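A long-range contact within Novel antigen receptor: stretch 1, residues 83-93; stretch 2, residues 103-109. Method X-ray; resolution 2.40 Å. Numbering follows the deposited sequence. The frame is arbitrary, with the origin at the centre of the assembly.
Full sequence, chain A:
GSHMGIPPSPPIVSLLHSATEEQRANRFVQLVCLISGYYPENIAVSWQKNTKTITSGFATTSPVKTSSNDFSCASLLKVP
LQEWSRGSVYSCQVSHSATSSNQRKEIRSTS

Stretch 1 (83-93) EWSRGSVYSCQ
Stretch 2 103-109: QRKEIRS

Two antiparallel strands, 157° between their directions and 4.6 Å apart at closest approach, form the core of this contact; a loop preceding the first strand closes over the end of the second. Together they bury 696 Å².

The loop begins with Glu83, which touches nothing across the gap but whose carbonyl O accepts Ser88 OG and Tyr90 OH, both at 3.1 Å, tying the turn to the strand it feeds. Trp84 (phi/psi -90/-37, chi1 t, chi2 -117°) starts sideways, yet its indole reaches the partner. Ser109 CB lies over one face, 3.7 Å from the centroid of the five-membered ring, while Ile107 CG2 meets the edge 3.9 Å from Trp84 CH2. Ser109, chi1 p, is small enough to sit on the indole and still donate from OG to Trp84 O at 2.7 Å. Gly87 turns the chain at 57/34, a positive phi that favours glycine, and Ser88 returns it to extended geometry (-71/141).

From Val89 onward the backbone is extended, phi -105 to -133 and psi 123 to 149. Val89 (chi1 p) lays CG2 over a face of the Arg108 guanidinium, 3.4 Å from NE; Arg108 NH2 is salt-bridged to Glu106 OE1 at 2.9 Å.

Tyr90 pairs with Ile107 through two bonds, Tyr90 N to Ile107 O and Ile107 N to Tyr90 O, each 2.8 Å. Tyr90 (m) and Ile107 (t, t) share a face, CB to CG2 4.2 Å. Ser91 (p) pairs with Glu106 at a non-hydrogen-bonded site, where the CA atoms approach to 4.2 Å, as they do at 4.3 Å between Gln93 CA and Arg104 CA. Buried Cys92 (p) pairs with Lys105: Lys105 N donates to Cys92 O at 3.3 Å, whereas Cys92 N to Lys105 O, also 3.3 Å, is weak. Gln93 (t), the last residue of stretch 1, pairs with Arg104, Gln93 NE2 lying 3.5 Å from Arg104 CD.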

ATOM      1  N   GLU A  83     -13.866  -1.298  15.764  1.00 56.13           N
ATOM      2  CA  GLU A  83     -12.665  -0.805  16.426  1.00 53.22           C
ATOM      3  C   GLU A  83     -12.113   0.490  15.826  1.00 53.53           C
ATOM      4  O   GLU A  83     -11.114   1.024  16.308  1.00 58.36           O
ATOM      5  CB  GLU A  83     -11.593  -1.896  16.392  1.00 53.96           C
ATOM      6  CG  GLU A  83     -11.883  -3.080  17.299  1.00 55.03           C
ATOM      7  CD  GLU A  83     -11.337  -2.880  18.697  1.00 59.31           C
ATOM      8  OE1 GLU A  83     -12.140  -2.810  19.655  1.00 59.45           O
ATOM      9  OE2 GLU A  83     -10.098  -2.785  18.831  1.00 61.67           O
ATOM     10  N   TRP A  84     -12.768   0.999  14.785  1.00 49.84           N
ATOM     11  CA  TRP A  84     -12.271   2.171  14.071  1.00 48.05           C
ATOM     12  C   TRP A  84     -12.779   3.508  14.625  1.00 56.94           C
ATOM     13  O   TRP A  84     -12.024   4.475  14.651  1.00 62.62           O
ATOM     14  CB  TRP A  84     -12.530   2.040  12.561  1.00 42.33           C
ATOM     15  CG  TRP A  84     -12.090   3.224  11.730  1.00 38.86           C
ATOM     16  CD1 TRP A  84     -12.894   4.047  10.992  1.00 38.86           C
ATOM     17  CD2 TRP A  84     -10.748   3.711  11.554  1.00 36.51           C
ATOM     18  NE1 TRP A  84     -12.141   5.016  10.368  1.00 39.13           N
ATOM     19  CE2 TRP A  84     -10.823   4.836  10.696  1.00 37.39           C
ATOM     20  CE3 TRP A  84      -9.491   3.310  12.038  1.00 34.03           C
ATOM     21  CZ2 TRP A  84      -9.688   5.563  10.309  1.00 36.19           C
ATOM     22  CZ3 TRP A  84      -8.362   4.040  11.654  1.00 31.75           C
ATOM     23  CH2 TRP A  84      -8.473   5.151  10.795  1.00 33.78           C
ATOM     24  N   SER A  85     -14.031   3.566  15.078  1.00 67.40           N
ATOM     25  CA  SER A  85     -14.556   4.813  15.663  1.00 87.68           C
ATOM     26  C   SER A  85     -14.661   4.832  17.189  1.00 98.17           C
ATOM     27  O   SER A  85     -15.319   5.707  17.762  1.00107.39           O
ATOM     28  CB  SER A  85     -15.881   5.238  15.024  1.00 94.81           C
ATOM     29  OG  SER A  85     -15.656   6.179  13.990  1.00 96.52           O
ATOM     30  N   ARG A  86     -13.996   3.879  17.842  1.00101.09           N
ATOM     31  CA  ARG A  86     -13.782   3.945  19.286  1.00 98.53           C
ATOM     32  C   ARG A  86     -12.776   5.055  19.592  1.00 94.69           C
ATOM     33  O   ARG A  86     -12.231   5.131  20.698  1.00 88.94           O
ATOM     34  CB  ARG A  86     -13.263   2.606  19.818  1.00 97.95           C
ATOM     35  CG  ARG A  86     -14.286   1.483  19.820  1.00 96.57           C
ATOM     36  CD  ARG A  86     -13.625   0.145  20.116  1.00100.39           C
ATOM     37  NE  ARG A  86     -13.712  -0.240  21.524  1.00 97.14           N
ATOM     38  CZ  ARG A  86     -14.615  -1.084  22.017  1.00100.63           C
ATOM     39  NH1 ARG A  86     -14.616  -1.378  23.311  1.00 90.71           N
ATOM     40  NH2 ARG A  86     -15.519  -1.638  21.217  1.00 99.67           N
ATOM     41  N   GLY A  87     -12.538   5.915  18.600  1.00 91.93           N
ATOM     42  CA  GLY A  87     -11.488   6.923  18.672  1.00 88.42           C
ATOM     43  C   GLY A  87     -10.152   6.252  18.914  1.00 80.48           C
ATOM     44  O   GLY A  87      -9.301   6.792  19.621  1.00 81.53           O
ATOM     45  N   SER A  88      -9.991   5.057  18.345  1.00 74.23           N
ATOM     46  CA  SER A  88      -8.754   4.291  18.449  1.00 67.44           C
ATOM     47  C   SER A  88      -7.661   4.943  17.614  1.00 64.70           C
ATOM     48  O   SER A  88      -7.925   5.454  16.522  1.00 69.33           O
ATOM     49  CB  SER A  88      -8.958   2.844  17.978  1.00 62.51           C
ATOM     50  OG  SER A  88      -9.751   2.089  18.881  1.00 58.03           O
ATOM     51  N   VAL A  89      -6.442   4.939  18.142  1.00 60.88           N
ATOM     52  CA  VAL A  89      -5.279   5.374  17.380  1.00 52.95           C
ATOM     53  C   VAL A  89      -4.486   4.155  16.958  1.00 46.09           C
ATOM     54  O   VAL A  89      -4.078   3.345  17.789  1.00 48.63           O
ATOM     55  CB  VAL A  89      -4.369   6.361  18.155  1.00 54.70           C
ATOM     56  CG1 VAL A  89      -3.968   5.816  19.520  1.00 59.46           C
ATOM     57  CG2 VAL A  89      -3.136   6.719  17.334  1.00 48.08           C
ATOM     58  N   TYR A  90      -4.280   4.025  15.657  1.00 42.35           N
ATOM     59  CA  TYR A  90      -3.420   2.981  15.148  1.00 39.63           C
ATOM     60  C   TYR A  90      -2.120   3.592  14.665  1.00 34.30           C
ATOM     61  O   TYR A  90      -2.112   4.639  14.012  1.00 32.43           O
ATOM     62  CB  TYR A  90      -4.112   2.211  14.031  1.00 42.18           C
ATOM     63  CG  TYR A  90      -5.314   1.424  14.497  1.00 44.47           C
ATOM     64  CD1 TYR A  90      -5.176   0.115  14.952  1.00 48.10           C
ATOM     65  CD2 TYR A  90      -6.587   1.987  14.485  1.00 42.42           C
ATOM     66  CE1 TYR A  90      -6.273  -0.613  15.378  1.00 50.95           C
ATOM     67  CE2 TYR A  90      -7.691   1.268  14.913  1.00 45.12           C
ATOM     68  CZ  TYR A  90      -7.527  -0.032  15.358  1.00 50.49           C
ATOM     69  OH  TYR A  90      -8.614  -0.758  15.784  1.00 54.04           O
ATOM     70  N   SER A  91      -1.022   2.939  15.018  1.00 31.38           N
ATOM     71  CA  SER A  91       0.296   3.360  14.585  1.00 30.64           C
ATOM     72  C   SER A  91       1.065   2.155  14.063  1.00 28.76           C
ATOM     73  O   SER A  91       0.926   1.051  14.588  1.00 28.43           O
ATOM     74  CB  SER A  91       1.055   4.031  15.739  1.00 31.30           C
ATOM     75  OG  SER A  91       1.280   3.131  16.819  1.00 32.54           O
ATOM     76  N   CYS A  92       1.833   2.362  12.997  1.00 28.15           N
ATOM     77  CA  CYS A  92       2.881   1.424  12.623  1.00 28.44           C
ATOM     78  C   CYS A  92       4.227   2.074  12.926  1.00 30.07           C
ATOM     79  O   CYS A  92       4.380   3.305  12.869  1.00 26.75           O
ATOM     80  CB  CYS A  92       2.792   0.997  11.148  1.00 29.22           C
ATOM     81  SG  CYS A  92       3.172   2.317   9.978  1.00 29.30           S
ATOM     82  N   GLN A  93       5.192   1.226  13.255  1.00 32.91           N
ATOM     83  CA  GLN A  93       6.510   1.654  13.658  1.00 34.49           C
ATOM     84  C   GLN A  93       7.521   0.931  12.771  1.00 35.25           C
ATOM     85  O   GLN A  93       7.448  -0.290  12.600  1.00 34.51           O
ATOM     86  CB  GLN A  93       6.715   1.351  15.146  1.00 40.07           C
ATOM     87  CG  GLN A  93       7.980   1.935  15.755  1.00 47.47           C
ATOM     88  CD  GLN A  93       7.745   2.618  17.096  1.00 54.03           C
ATOM     89  OE1 GLN A  93       6.827   2.270  17.841  1.00 55.35           O
ATOM     90  NE2 GLN A  93       8.584   3.600  17.408  1.00 49.91           N
ATOM     91  N   GLN A 103      10.967   4.966  13.242  1.00 41.41           N
ATOM     92  CA  GLN A 103       9.898   5.823  12.772  1.00 37.67           C
ATOM     93  C   GLN A 103       8.519   5.313  13.129  1.00 36.10           C
ATOM     94  O   GLN A 103       8.310   4.113  13.289  1.00 35.00           O
ATOM     95  CB  GLN A 103      10.021   6.046  11.274  1.00 36.75           C
ATOM     96  CG  GLN A 103      10.874   7.252  10.945  1.00 38.28           C
ATOM     97  CD  GLN A 103      10.875   7.555   9.473  1.00 37.08           C
ATOM     98  OE1 GLN A 103      11.495   6.844   8.694  1.00 39.32           O
ATOM     99  NE2 GLN A 103      10.177   8.614   9.082  1.00 39.71           N
ATOM    100  N   ARG A 104       7.588   6.253  13.260  1.00 35.16           N
ATOM    101  CA  ARG A 104       6.199   5.951  13.573  1.00 36.54           C
ATOM    102  C   ARG A 104       5.246   7.001  13.005  1.00 36.63           C
ATOM    103  O   ARG A 104       5.539   8.201  13.015  1.00 40.16           O
ATOM    104  CB  ARG A 104       6.003   5.819  15.085  1.00 37.75           C
ATOM    105  CG  ARG A 104       6.486   7.014  15.886  1.00 49.41           C
ATOM    106  CD  ARG A 104       6.790   6.621  17.320  1.00 64.12           C
ATOM    107  NE  ARG A 104       7.936   7.362  17.844  1.00 78.02           N
ATOM    108  CZ  ARG A 104       7.858   8.447  18.611  1.00 87.50           C
ATOM    109  NH1 ARG A 104       8.973   9.034  19.026  1.00 96.63           N
ATOM    110  NH2 ARG A 104       6.679   8.948  18.967  1.00 83.42           N
ATOM    111  N   LYS A 105       4.111   6.530  12.502  1.00 34.34           N
ATOM    112  CA  LYS A 105       3.004   7.396  12.106  1.00 31.91           C
ATOM    113  C   LYS A 105       1.733   6.898  12.770  1.00 31.37           C
ATOM    114  O   LYS A 105       1.519   5.693  12.897  1.00 31.24           O
ATOM    115  CB  LYS A 105       2.832   7.400  10.585  1.00 29.03           C
ATOM    116  CG  LYS A 105       3.978   8.050   9.824  1.00 28.25           C
ATOM    117  CD  LYS A 105       3.897   9.569   9.850  1.00 29.48           C
ATOM    118  CE  LYS A 105       4.721  10.171   8.722  1.00 29.10           C
ATOM    119  NZ  LYS A 105       4.191  11.497   8.303  1.00 28.58           N
ATOM    120  N   GLU A 106       0.895   7.830  13.202  1.00 32.31           N
ATOM    121  CA  GLU A 106      -0.363   7.485  13.847  1.00 33.98           C
ATOM    122  C   GLU A 106      -1.539   7.920  12.981  1.00 34.80           C
ATOM    123  O   GLU A 106      -1.426   8.866  12.195  1.00 36.03           O
ATOM    124  CB  GLU A 106      -0.453   8.118  15.240  1.00 36.87           C
ATOM    125  CG  GLU A 106      -0.235   9.625  15.262  1.00 41.44           C
ATOM    126  CD  GLU A 106      -0.717  10.283  16.540  1.00 48.31           C
ATOM    127  OE1 GLU A 106      -0.368   9.804  17.643  1.00 51.17           O
ATOM    128  OE2 GLU A 106      -1.443  11.296  16.438  1.00 55.29           O
ATOM    129  N   ILE A 107      -2.659   7.216  13.127  1.00 35.70           N
ATOM    130  CA  ILE A 107      -3.894   7.532  12.413  1.00 35.41           C
ATOM    131  C   ILE A 107      -5.082   7.180  13.305  1.00 39.39           C
ATOM    132  O   ILE A 107      -5.010   6.234  14.102  1.00 38.50           O
ATOM    133  CB  ILE A 107      -3.988   6.779  11.060  1.00 30.90           C
ATOM    134  CG1 ILE A 107      -4.787   7.590  10.029  1.00 32.07           C
ATOM    135  CG2 ILE A 107      -4.566   5.380  11.248  1.00 27.34           C
ATOM    136  CD1 ILE A 107      -4.837   6.971   8.643  1.00 29.95           C
ATOM    137  N   ARG A 108      -6.162   7.951  13.171  1.00 43.85           N
ATOM    138  CA  ARG A 108      -7.381   7.788  13.980  1.00 50.17           C
ATOM    139  C   ARG A 108      -8.599   8.060  13.086  1.00 50.42           C
ATOM    140  O   ARG A 108      -8.437   8.543  11.973  1.00 53.59           O
ATOM    141  CB  ARG A 108      -7.352   8.731  15.198  1.00 53.94           C
ATOM    142  CG  ARG A 108      -5.963   8.901  15.808  1.00 54.56           C
ATOM    143  CD  ARG A 108      -5.937   9.500  17.205  1.00 62.60           C
ATOM    144  NE  ARG A 108      -4.549   9.753  17.605  1.00 66.50           N
ATOM    145  CZ  ARG A 108      -4.116   9.909  18.855  1.00 69.55           C
ATOM    146  NH1 ARG A 108      -4.955   9.840  19.884  1.00 73.09           N
ATOM    147  NH2 ARG A 108      -2.827  10.128  19.075  1.00 59.76           N
ATOM    148  N   SER A 109      -9.807   7.752  13.560  1.00 52.63           N
ATOM    149  CA  SER A 109     -11.018   7.913  12.733  1.00 53.25           C
ATOM    150  C   SER A 109     -11.442   9.363  12.485  1.00 49.31           C
ATOM    151  O   SER A 109     -11.482  10.182  13.403  1.00 47.52           O
ATOM    152  CB  SER A 109     -12.189   7.096  13.291  1.00 52.48           C
ATOM    153  OG  SER A 109     -12.224   7.119  14.709  1.00 54.33           O
TER